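Local atomic coordinates of arsenite methyltransferase (Chlamydomonas reinhardtii, PDB entry 5EVJ), a protein that probably methylates trivalent arsenic, transferring methyl groups from S-adenosylmethionine to arsenic presented as its glutathione conjugate. Residues P64-E69 and I125-A130; D97-A102 and D129-D134; D199-R204 and I269-F274; D229-A234 and T240-L245. The protein carries 15 engineered substitutions. One frame throughout, in Å; residues are numbered along the deposited sequence.

In the fold
From the N terminus, 64-69 opens interaction 1, which closes at 125-130. Interaction 2 opens inside that loop at 97-102 and ends on nearly the same piece of chain, 129-134, sharing Asp129 and Ala130. The two touch through Tyr99 and Tyr131 and tie helices 65-69, 96-104 and 128-135 together. Interaction 3 follows in series, joining strands 193-202 and 266-274. Interaction 4 is nested inside its loop and packs helix 227-237 against the lead-in to strand 243-249. Interactions 3 and 4 also touch, since strands 266-274 and 243-249 are neighbours in the sheet. The centres of interactions 1 and 4 lie about 33 Å apart, on opposite sides of the chain's centre.

Interaction 1: P64-E69 and I125-A130; sequences PTEVKE and ISHADA
His127 is the residue of 125-130 that meets 64-69, and it does so at the break between helix 118-126 and helix 128-135. Just ahead of it, Ser126 turns its hydroxyl back to the carbonyl of Glu122. At His127 itself, CG stands anti to the carbonyl carbon (chi1 -68°), which carries the imidazole out beside Pro64, Glu66 and Val67. The histidine CB rests against two apolar groups: Pro64 CG lies 3.8 Å from His127 CB, and Val67 CG2 approaches the same His127 CB to 4.0 Å. Further out, Pro64 CB reaches His127 CD2 at 3.8 Å. The Glu66 side chain, extended beyond CG, crosses the imidazole at about a right angle. Its modelled position against the ring is too tight to trust in detail. Glu66 OE2 has a salt bridge to Lys70. After His127, helix 128-135 starts, and Ala128 N bonds to Ile125 O at 3.3 Å across the break. Tyr99 of helix 96-104 touches Pro64, Val67 and His127, so the contact continues into the next layer. The chemistry is mixed. Apolar packing holds the base of the histidine, while its ND1 is held by the carbonyl of Val123 and the Glu66 carboxylate finds its charge partner in Lys70. The contact across the segments therefore rests on packing, not on a charge pair.

Interaction 2: D97-A102 and D129-D134; sequences DAYVAA and DAYARD. Engineered in segment 97-102: Ala98 (natural residue Cys). Engineered in segment 129-134: Ala132 (natural residue Cys).
Two tyrosines, Tyr99 and Tyr131, make a buried helix-to-helix contact on one side of the central sheet, between helix 96-104 and helix 128-135. The two short segments run roughly the same way, at 27°, with their axes 11.3 Å apart. Large side chains fill that distance. Tyr131 has CG anti to its backbone N (chi1 166°), which sends the ring across to the other helix. Tyr99 CD2 lies over the centre of the Tyr131 ring, with CD2 of each ring 3.5 Å apart. The ring planes are inclined at 32°, so the pair is oblique. Beyond the ring, Tyr131 OH donates to the backbone oxygen Tyr99 O at 2.7 Å. The hydroxyl comes from above the carbonyl plane. Helix 96-104 follows the first strand, 86-90, in the Rossmann-like methyltransferase fold; Ala98 in it is engineered, a cysteine in the natural sequence. A phenylalanine in place of Tyr131 could still pack on Tyr99, but Tyr99 O would probably lose this donor and the ring its polar tether. Ala102 CB adds a looser touch at the edge of the Tyr131 ring, 4.5 Å from Tyr131 CE2. Tyr99 OH is bonded to the carbonyl of Ala124. Met143 of strand 143-147 packs on Tyr99, Ala102 and Tyr131.

Interaction 3: D199-R204 and I269-F274; sequences DVYVDR and ITYRLF
Tyr201 and Tyr271 meet edge-to-face, with their planes at 87°. The edge of Tyr271 points at the face of Tyr201, and Tyr271 CE2 comes within 3.6 Å of Tyr201 CE1. Ile269 packs beside them, its CD1 3.7 Å from Tyr201 CD1. A water bridges the phenol to the backbone: it lies 2.6 Å from Tyr201 OH and donates to Ile269 O. With an alanine here instead of Tyr201, the edge of Tyr271 would probably lose the face it rests on, and the water its phenol partner. Behind this shell, Asp199 and Ile269 form an antiparallel hydrogen-bonded pair. Ile269 N donates to Asp199 O at 2.9 Å, and Asp199 N returns a bond to Ile269 O at 3.0 Å. Ile269 O is therefore gripped twice, by an N-H and by the water. Asp199 OD1 turns back to accept from Val200 N at 2.7 Å. Farther out, the ring of Phe230 from helix 227-237 meets both tyrosines. The pair of strands is typical of the class I methyltransferase sheet, where the seventh strand, here 266-274, runs antiparallel beside the fifth, 193-202.

Interaction 4: D229-A234 and T240-L245; sequences DFIRLA and TDPRQL. Engineered in segment 229-234: Ala234 (natural residue Cys).
Pro242 carries most of this contact, packing its ring against Ile231 and Ala234 of helix 227-237. The touching is done by CG and CD of the ring. Pro242 CG lies 4.0 Å from Ala234 CB, and Pro242 CD meets Ile231 CG2 at the same 4.0 Å. Ile231 and Ala234 are three residues apart, so they present neighbouring positions on one side of the helix. In Ile231 it is the CG2 branch, anti to the backbone N, that faces the proline. Ala234 is an engineered residue, a cysteine in the natural sequence, and its methyl is all that reaches across. No hydrogen bond joins the segments, and the contact is purely apolar. Beside the proline, Arg243 grips Asp241 side-on: Arg243 NE and NH2 both reach Asp241 OD2 from the same face of the carboxylate, NH2 at 3.0 Å. Arg243 also pairs with Asp307, and Leu273 of strand 266-274 touches Pro242. The helix leads through a short turn into strand 243-249 at the sheet edge. This is the second half of a beta-alpha-beta crossover from strand 193-202, with strand 266-274 inserted between the two parallel strands, as in class I methyltransferases.

Interaction 1: P64-E69 and I125-A130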
# COMPACT_ATOMS: atom_id res chain seq x y z
N PRO A 64 -3.75 -8.18 -20.42
CA PRO A 64 -3.97 -9.49 -21.05
C PRO A 64 -4.73 -10.41 -20.12
O PRO A 64 -4.27 -10.69 -19.01
CB PRO A 64 -2.54 -10.06 -21.21
CG PRO A 64 -1.65 -8.88 -21.16
CD PRO A 64 -2.32 -7.83 -20.34
N THR A 65 -5.87 -10.89 -20.60
CA THR A 65 -6.69 -11.86 -19.90
C THR A 65 -5.88 -12.88 -19.05
O THR A 65 -6.22 -13.16 -17.88
CB THR A 65 -7.56 -12.64 -20.93
OG1 THR A 65 -8.49 -11.73 -21.54
CG2 THR A 65 -8.36 -13.71 -20.23
N GLU A 66 -4.83 -13.42 -19.64
CA GLU A 66 -4.06 -14.47 -18.99
C GLU A 66 -3.30 -13.87 -17.80
O GLU A 66 -3.04 -14.55 -16.81
CB GLU A 66 -3.06 -15.09 -19.96
CG GLU A 66 -2.47 -16.38 -19.40
CD GLU A 66 -1.08 -16.71 -19.94
OE1 GLU A 66 -0.38 -15.81 -20.46
OE2 GLU A 66 -0.68 -17.89 -19.83
N VAL A 67 -2.89 -12.62 -17.94
CA VAL A 67 -2.17 -11.97 -16.87
C VAL A 67 -3.07 -11.81 -15.62
O VAL A 67 -2.61 -12.04 -14.47
CB VAL A 67 -1.53 -10.65 -17.33
CG1 VAL A 67 -1.15 -9.83 -16.12
CG2 VAL A 67 -0.29 -10.93 -18.17
N LYS A 68 -4.34 -11.45 -15.88
CA LYS A 68 -5.43 -11.39 -14.86
C LYS A 68 -5.92 -12.75 -14.35
O LYS A 68 -5.90 -13.02 -13.13
CB LYS A 68 -6.66 -10.69 -15.40
CG LYS A 68 -6.59 -9.18 -15.49
CD LYS A 68 -7.90 -8.58 -16.05
CE LYS A 68 -8.03 -8.77 -17.56
NZ LYS A 68 -9.27 -8.07 -18.00
N GLU A 69 -6.41 -13.60 -15.25
CA GLU A 69 -6.93 -14.90 -14.81
C GLU A 69 -5.99 -15.64 -13.84
O GLU A 69 -6.45 -16.40 -13.00
CB GLU A 69 -7.22 -15.80 -15.99
CG GLU A 69 -8.60 -15.60 -16.57
CD GLU A 69 -8.79 -16.42 -17.84
OE1 GLU A 69 -7.78 -16.76 -18.50
OE2 GLU A 69 -9.95 -16.72 -18.16
N ILE A 125 6.44 -11.55 -17.76
CA ILE A 125 7.45 -11.18 -18.77
C ILE A 125 7.00 -11.36 -20.23
O ILE A 125 7.32 -10.51 -21.06
CB ILE A 125 8.77 -11.94 -18.57
CG1 ILE A 125 9.41 -11.54 -17.23
CG2 ILE A 125 9.73 -11.64 -19.73
CD1 ILE A 125 10.32 -12.60 -16.64
N SER A 126 6.29 -12.45 -20.56
CA SER A 126 5.97 -12.74 -21.97
C SER A 126 4.95 -11.77 -22.52
O SER A 126 4.91 -11.52 -23.72
CB SER A 126 5.50 -14.18 -22.22
OG SER A 126 4.29 -14.43 -21.54
N HIS A 127 4.14 -11.19 -21.66
CA HIS A 127 3.14 -10.28 -22.19
C HIS A 127 3.56 -8.84 -22.15
O HIS A 127 2.86 -7.98 -22.69
CB HIS A 127 1.79 -10.51 -21.51
CG HIS A 127 1.18 -11.83 -21.87
ND1 HIS A 127 1.60 -13.01 -21.29
CD2 HIS A 127 0.22 -12.15 -22.77
CE1 HIS A 127 0.89 -14.00 -21.79
NE2 HIS A 127 0.04 -13.51 -22.68
N ALA A 128 4.72 -8.56 -21.57
CA ALA A 128 5.07 -7.15 -21.31
C ALA A 128 5.09 -6.26 -22.54
O ALA A 128 4.39 -5.22 -22.56
CB ALA A 128 6.37 -7.03 -20.53
N ASP A 129 5.90 -6.62 -23.55
CA ASP A 129 6.22 -5.68 -24.61
C ASP A 129 4.98 -5.31 -25.35
O ASP A 129 4.69 -4.09 -25.62
CB ASP A 129 7.29 -6.22 -25.57
CG ASP A 129 8.67 -6.42 -24.88
OD1 ASP A 129 9.10 -5.56 -24.07
OD2 ASP A 129 9.33 -7.44 -25.17
N ALA A 130 4.22 -6.36 -25.68
CA ALA A 130 3.02 -6.21 -26.50
C ALA A 130 1.98 -5.33 -25.77
O ALA A 130 1.29 -4.50 -26.39
CB ALA A 130 2.44 -7.59 -26.83

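Interaction 2: D97-A102 and D129-D134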
# COMPACT_ATOMS: atom_id res chain seq x y z
N ASP A 97 -1.21 -6.42 -11.04
CA ASP A 97 -1.05 -5.12 -10.34
C ASP A 97 0.12 -4.33 -10.95
O ASP A 97 0.06 -3.11 -11.05
CB ASP A 97 -0.92 -5.27 -8.77
CG ASP A 97 -2.24 -5.74 -8.08
OD1 ASP A 97 -3.35 -5.64 -8.69
OD2 ASP A 97 -2.19 -6.19 -6.91
N ALA A 98 1.15 -5.03 -11.39
CA ALA A 98 2.29 -4.34 -12.02
C ALA A 98 1.87 -3.75 -13.37
O ALA A 98 2.32 -2.66 -13.75
CB ALA A 98 3.47 -5.28 -12.15
N TYR A 99 0.95 -4.45 -14.06
CA TYR A 99 0.51 -3.95 -15.37
C TYR A 99 -0.33 -2.73 -15.18
O TYR A 99 -0.16 -1.74 -15.86
CB TYR A 99 -0.31 -5.02 -16.10
CG TYR A 99 0.55 -6.00 -16.91
CD1 TYR A 99 1.70 -6.58 -16.36
CD2 TYR A 99 0.21 -6.36 -18.22
CE1 TYR A 99 2.49 -7.48 -17.07
CE2 TYR A 99 1.01 -7.30 -18.94
CZ TYR A 99 2.15 -7.82 -18.37
OH TYR A 99 2.95 -8.72 -19.05
N VAL A 100 -1.18 -2.75 -14.16
CA VAL A 100 -1.96 -1.59 -13.88
C VAL A 100 -1.07 -0.43 -13.48
O VAL A 100 -1.27 0.70 -13.91
CB VAL A 100 -2.96 -1.89 -12.76
CG1 VAL A 100 -3.64 -0.59 -12.33
CG2 VAL A 100 -3.92 -2.96 -13.25
N ALA A 101 -0.09 -0.70 -12.63
CA ALA A 101 0.79 0.41 -12.20
C ALA A 101 1.59 1.00 -13.40
O ALA A 101 1.76 2.24 -13.54
CB ALA A 101 1.71 -0.10 -11.12
N ALA A 102 2.08 0.09 -14.25
CA ALA A 102 2.91 0.42 -15.40
C ALA A 102 2.13 1.45 -16.21
O ALA A 102 2.70 2.41 -16.70
CB ALA A 102 3.16 -0.81 -16.21
N ASP A 129 5.90 -6.62 -23.55
CA ASP A 129 6.22 -5.68 -24.61
C ASP A 129 4.98 -5.31 -25.35
O ASP A 129 4.69 -4.09 -25.62
CB ASP A 129 7.29 -6.22 -25.57
CG ASP A 129 8.67 -6.42 -24.88
OD1 ASP A 129 9.10 -5.56 -24.07
OD2 ASP A 129 9.33 -7.44 -25.17
N ALA A 130 4.22 -6.36 -25.68
CA ALA A 130 3.02 -6.21 -26.50
C ALA A 130 1.98 -5.33 -25.77
O ALA A 130 1.29 -4.50 -26.39
CB ALA A 130 2.44 -7.59 -26.83
N TYR A 131 1.88 -5.50 -24.45
CA TYR A 131 0.97 -4.68 -23.64
C TYR A 131 1.39 -3.22 -23.68
O TYR A 131 0.57 -2.25 -23.96
CB TYR A 131 0.94 -5.27 -22.22
CG TYR A 131 0.31 -4.37 -21.17
CD1 TYR A 131 -1.08 -4.19 -21.12
CD2 TYR A 131 1.12 -3.67 -20.23
CE1 TYR A 131 -1.65 -3.36 -20.15
CE2 TYR A 131 0.55 -2.85 -19.25
CZ TYR A 131 -0.82 -2.70 -19.22
OH TYR A 131 -1.38 -1.87 -18.29
N ALA A 132 2.66 -3.02 -23.42
CA ALA A 132 3.19 -1.65 -23.35
C ALA A 132 3.12 -0.98 -24.70
O ALA A 132 2.87 0.23 -24.79
CB ALA A 132 4.64 -1.64 -22.84
N ARG A 133 3.38 -1.75 -25.76
CA ARG A 133 3.35 -1.13 -27.10
C ARG A 133 1.92 -0.87 -27.65
O ARG A 133 1.57 0.29 -27.95
CB ARG A 133 4.27 -1.87 -28.05
CG ARG A 133 5.71 -1.94 -27.53
CD ARG A 133 6.61 -2.84 -28.38
NE ARG A 133 6.86 -2.17 -29.67
CZ ARG A 133 6.53 -2.64 -30.88
NH1 ARG A 133 5.96 -3.85 -31.05
NH2 ARG A 133 6.79 -1.89 -31.96
N ASP A 134 1.07 -1.90 -27.70
CA ASP A 134 -0.26 -1.72 -28.29
C ASP A 134 -1.25 -1.13 -27.34
O ASP A 134 -2.04 -0.29 -27.77
CB ASP A 134 -0.91 -3.03 -28.77
CG ASP A 134 0.09 -4.13 -29.02
OD1 ASP A 134 1.24 -3.84 -29.46
OD2 ASP A 134 -0.30 -5.30 -28.81

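Interaction 3: D199-R204 and I269-F274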
# COMPACT_ATOMS: atom_id res chain seq x y z
N ASP A 199 -4.08 -6.37 2.57
CA ASP A 199 -3.86 -7.70 3.09
C ASP A 199 -5.01 -8.02 4.03
O ASP A 199 -5.93 -7.19 4.25
CB ASP A 199 -2.48 -7.81 3.78
CG ASP A 199 -1.87 -9.24 3.66
OD1 ASP A 199 -2.64 -10.21 3.59
OD2 ASP A 199 -0.61 -9.43 3.64
N VAL A 200 -4.99 -9.21 4.56
CA VAL A 200 -6.09 -9.61 5.44
C VAL A 200 -5.67 -9.55 6.90
O VAL A 200 -4.60 -10.00 7.27
CB VAL A 200 -6.60 -11.00 5.06
CG1 VAL A 200 -7.62 -11.47 6.09
CG2 VAL A 200 -7.26 -10.94 3.68
N TYR A 201 -6.50 -8.96 7.73
CA TYR A 201 -6.22 -8.87 9.19
C TYR A 201 -7.40 -9.38 10.00
O TYR A 201 -8.52 -9.58 9.44
CB TYR A 201 -5.94 -7.39 9.57
CG TYR A 201 -4.76 -6.86 8.79
CD1 TYR A 201 -4.95 -6.29 7.52
CD2 TYR A 201 -3.45 -6.99 9.27
CE1 TYR A 201 -3.87 -5.87 6.75
CE2 TYR A 201 -2.35 -6.57 8.49
CZ TYR A 201 -2.60 -6.02 7.23
OH TYR A 201 -1.58 -5.55 6.46
N VAL A 202 -7.19 -9.51 11.32
CA VAL A 202 -8.24 -9.90 12.27
C VAL A 202 -8.47 -8.84 13.36
O VAL A 202 -7.56 -8.07 13.68
CB VAL A 202 -7.86 -11.21 12.98
CG1 VAL A 202 -9.09 -11.88 13.65
CG2 VAL A 202 -7.20 -12.15 11.98
N ASP A 203 -9.66 -8.83 13.96
CA ASP A 203 -9.92 -7.87 15.00
C ASP A 203 -9.41 -8.36 16.34
O ASP A 203 -9.46 -7.63 17.30
CB ASP A 203 -11.41 -7.48 15.08
CG ASP A 203 -12.27 -8.62 15.69
OD1 ASP A 203 -11.87 -9.80 15.66
OD2 ASP A 203 -13.36 -8.34 16.19
N ARG A 204 -8.87 -9.57 16.40
CA ARG A 204 -8.29 -10.13 17.63
C ARG A 204 -7.22 -11.17 17.27
O ARG A 204 -7.16 -11.61 16.13
CB ARG A 204 -9.44 -10.84 18.42
CG ARG A 204 -9.97 -12.10 17.77
CD ARG A 204 -11.32 -12.45 18.36
NE ARG A 204 -12.32 -11.41 18.02
CZ ARG A 204 -13.52 -11.30 18.60
NH1 ARG A 204 -14.33 -10.30 18.21
NH2 ARG A 204 -13.92 -12.19 19.56
N ILE A 269 -7.80 -5.06 4.59
CA ILE A 269 -7.44 -3.64 4.87
C ILE A 269 -6.31 -3.19 3.95
O ILE A 269 -5.32 -3.94 3.74
CB ILE A 269 -6.96 -3.40 6.32
CG1 ILE A 269 -7.96 -3.94 7.36
CG2 ILE A 269 -6.63 -1.92 6.56
CD1 ILE A 269 -7.43 -3.84 8.81
N THR A 270 -6.45 -1.97 3.43
CA THR A 270 -5.42 -1.32 2.63
C THR A 270 -4.83 -0.30 3.57
O THR A 270 -5.51 0.62 4.04
CB THR A 270 -5.96 -0.61 1.34
OG1 THR A 270 -6.53 -1.56 0.42
CG2 THR A 270 -4.80 0.06 0.57
N TYR A 271 -3.55 -0.46 3.79
CA TYR A 271 -2.78 0.37 4.69
C TYR A 271 -1.87 1.30 3.93
O TYR A 271 -1.35 0.92 2.84
CB TYR A 271 -1.89 -0.52 5.62
CG TYR A 271 -2.62 -0.92 6.89
CD1 TYR A 271 -3.01 0.03 7.83
CD2 TYR A 271 -2.91 -2.27 7.15
CE1 TYR A 271 -3.67 -0.34 9.01
CE2 TYR A 271 -3.55 -2.67 8.30
CZ TYR A 271 -3.97 -1.70 9.21
OH TYR A 271 -4.66 -2.12 10.32
N ARG A 272 -1.59 2.44 4.56
CA ARG A 272 -0.70 3.43 4.05
C ARG A 272 0.45 3.65 5.03
O ARG A 272 0.24 4.10 6.16
CB ARG A 272 -1.44 4.72 3.78
CG ARG A 272 -2.64 4.47 2.86
CD ARG A 272 -3.10 5.83 2.30
NE ARG A 272 -2.23 6.34 1.23
CZ ARG A 272 -2.60 7.20 0.26
NH1 ARG A 272 -3.82 7.72 0.24
NH2 ARG A 272 -1.73 7.55 -0.72
N LEU A 273 1.67 3.36 4.56
CA LEU A 273 2.83 3.40 5.40
C LEU A 273 3.83 4.39 4.79
O LEU A 273 4.66 4.02 3.90
CB LEU A 273 3.41 2.03 5.50
CG LEU A 273 3.00 1.05 6.61
CD1 LEU A 273 1.54 1.14 7.04
CD2 LEU A 273 3.38 -0.38 6.20
N PHE A 274 3.78 5.63 5.27
CA PHE A 274 4.59 6.66 4.70
C PHE A 274 5.87 6.70 5.37
O PHE A 274 5.93 6.48 6.62
CB PHE A 274 3.94 8.02 4.89
CG PHE A 274 2.85 8.28 3.92
CD1 PHE A 274 3.14 8.88 2.67
CD2 PHE A 274 1.55 7.88 4.20
CE1 PHE A 274 2.12 9.11 1.75
CE2 PHE A 274 0.53 8.13 3.30
CZ PHE A 274 0.79 8.75 2.05
O HOH W 1 -2.35 -4.02 4.44

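Interaction 4: D229-A234 and T240-L245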
# COMPACT_ATOMS: atom_id res chain seq x y z
N ASP A 229 -1.55 -5.72 16.25
CA ASP A 229 -0.21 -6.30 16.33
C ASP A 229 0.57 -5.96 15.05
O ASP A 229 1.75 -5.77 15.08
CB ASP A 229 -0.21 -7.84 16.58
CG ASP A 229 -0.57 -8.22 17.98
OD1 ASP A 229 -0.44 -7.38 18.92
OD2 ASP A 229 -0.96 -9.38 18.16
N PHE A 230 -0.11 -5.89 13.92
CA PHE A 230 0.54 -5.49 12.72
C PHE A 230 1.07 -4.07 12.85
O PHE A 230 2.25 -3.76 12.48
CB PHE A 230 -0.37 -5.63 11.49
CG PHE A 230 0.11 -4.81 10.34
CD1 PHE A 230 1.20 -5.24 9.57
CD2 PHE A 230 -0.42 -3.52 10.13
CE1 PHE A 230 1.68 -4.42 8.56
CE2 PHE A 230 0.06 -2.70 9.10
CZ PHE A 230 1.11 -3.15 8.34
N ILE A 231 0.22 -3.21 13.36
CA ILE A 231 0.58 -1.79 13.53
C ILE A 231 1.88 -1.67 14.36
O ILE A 231 2.81 -0.91 14.00
CB ILE A 231 -0.62 -0.92 14.14
CG1 ILE A 231 -1.80 -0.84 13.11
CG2 ILE A 231 -0.14 0.51 14.58
CD1 ILE A 231 -3.07 -0.09 13.59
N ARG A 232 1.93 -2.42 15.44
CA ARG A 232 3.10 -2.47 16.32
C ARG A 232 4.38 -2.86 15.55
O ARG A 232 5.42 -2.23 15.74
CB ARG A 232 2.91 -3.47 17.51
CG ARG A 232 1.77 -3.07 18.49
CD ARG A 232 1.45 -4.12 19.59
NE ARG A 232 0.61 -3.55 20.67
CZ ARG A 232 -0.66 -3.91 20.98
NH1 ARG A 232 -1.27 -4.88 20.32
NH2 ARG A 232 -1.31 -3.34 22.02
N LEU A 233 4.29 -3.90 14.73
CA LEU A 233 5.44 -4.41 13.99
C LEU A 233 5.79 -3.34 12.96
O LEU A 233 6.94 -2.91 12.89
CB LEU A 233 5.05 -5.70 13.31
CG LEU A 233 6.06 -6.34 12.36
CD1 LEU A 233 7.41 -6.75 13.04
CD2 LEU A 233 5.34 -7.51 11.64
N ALA A 234 4.82 -2.80 12.25
CA ALA A 234 5.16 -1.70 11.34
C ALA A 234 5.88 -0.59 12.03
O ALA A 234 6.83 0.04 11.49
CB ALA A 234 3.95 -1.17 10.63
N THR A 240 5.87 4.78 11.73
CA THR A 240 5.38 5.13 13.03
C THR A 240 3.89 5.34 13.11
O THR A 240 3.35 5.32 14.22
CB THR A 240 6.11 6.33 13.50
OG1 THR A 240 7.48 6.07 13.26
CG2 THR A 240 5.86 6.63 15.00
N ASP A 241 3.20 5.55 11.98
CA ASP A 241 1.75 5.87 12.03
C ASP A 241 1.01 5.34 10.84
O ASP A 241 0.58 6.10 9.97
CB ASP A 241 1.55 7.34 12.25
CG ASP A 241 0.06 7.76 12.27
OD1 ASP A 241 -0.85 6.94 12.60
OD2 ASP A 241 -0.24 8.93 11.96
N PRO A 242 0.90 4.01 10.75
CA PRO A 242 0.12 3.39 9.71
C PRO A 242 -1.27 3.98 9.62
O PRO A 242 -1.84 4.27 10.63
CB PRO A 242 -0.01 1.91 10.18
CG PRO A 242 1.20 1.68 10.99
CD PRO A 242 1.31 3.00 11.76
N ARG A 243 -1.80 4.13 8.41
CA ARG A 243 -3.12 4.71 8.20
C ARG A 243 -3.89 3.76 7.37
O ARG A 243 -3.40 3.21 6.40
CB ARG A 243 -3.00 6.05 7.47
CG ARG A 243 -2.35 7.17 8.27
CD ARG A 243 -3.30 7.87 9.24
NE ARG A 243 -2.52 8.86 10.00
CZ ARG A 243 -2.55 10.16 9.76
NH1 ARG A 243 -3.36 10.62 8.83
NH2 ARG A 243 -1.80 11.01 10.46
N GLN A 244 -5.12 3.56 7.77
CA GLN A 244 -6.03 2.65 7.14
C GLN A 244 -6.77 3.42 6.02
O GLN A 244 -7.46 4.44 6.27
CB GLN A 244 -6.94 2.12 8.27
CG GLN A 244 -8.20 1.47 7.77
CD GLN A 244 -8.95 0.74 8.87
OE1 GLN A 244 -8.36 -0.00 9.65
NE2 GLN A 244 -10.26 0.97 8.94
N LEU A 245 -6.65 2.99 4.79
CA LEU A 245 -7.34 3.72 3.73
C LEU A 245 -8.77 3.19 3.60
O LEU A 245 -9.70 3.96 3.43
CB LEU A 245 -6.59 3.58 2.38
CG LEU A 245 -7.31 4.19 1.14
CD1 LEU A 245 -7.59 5.68 1.33
CD2 LEU A 245 -6.63 3.95 -0.19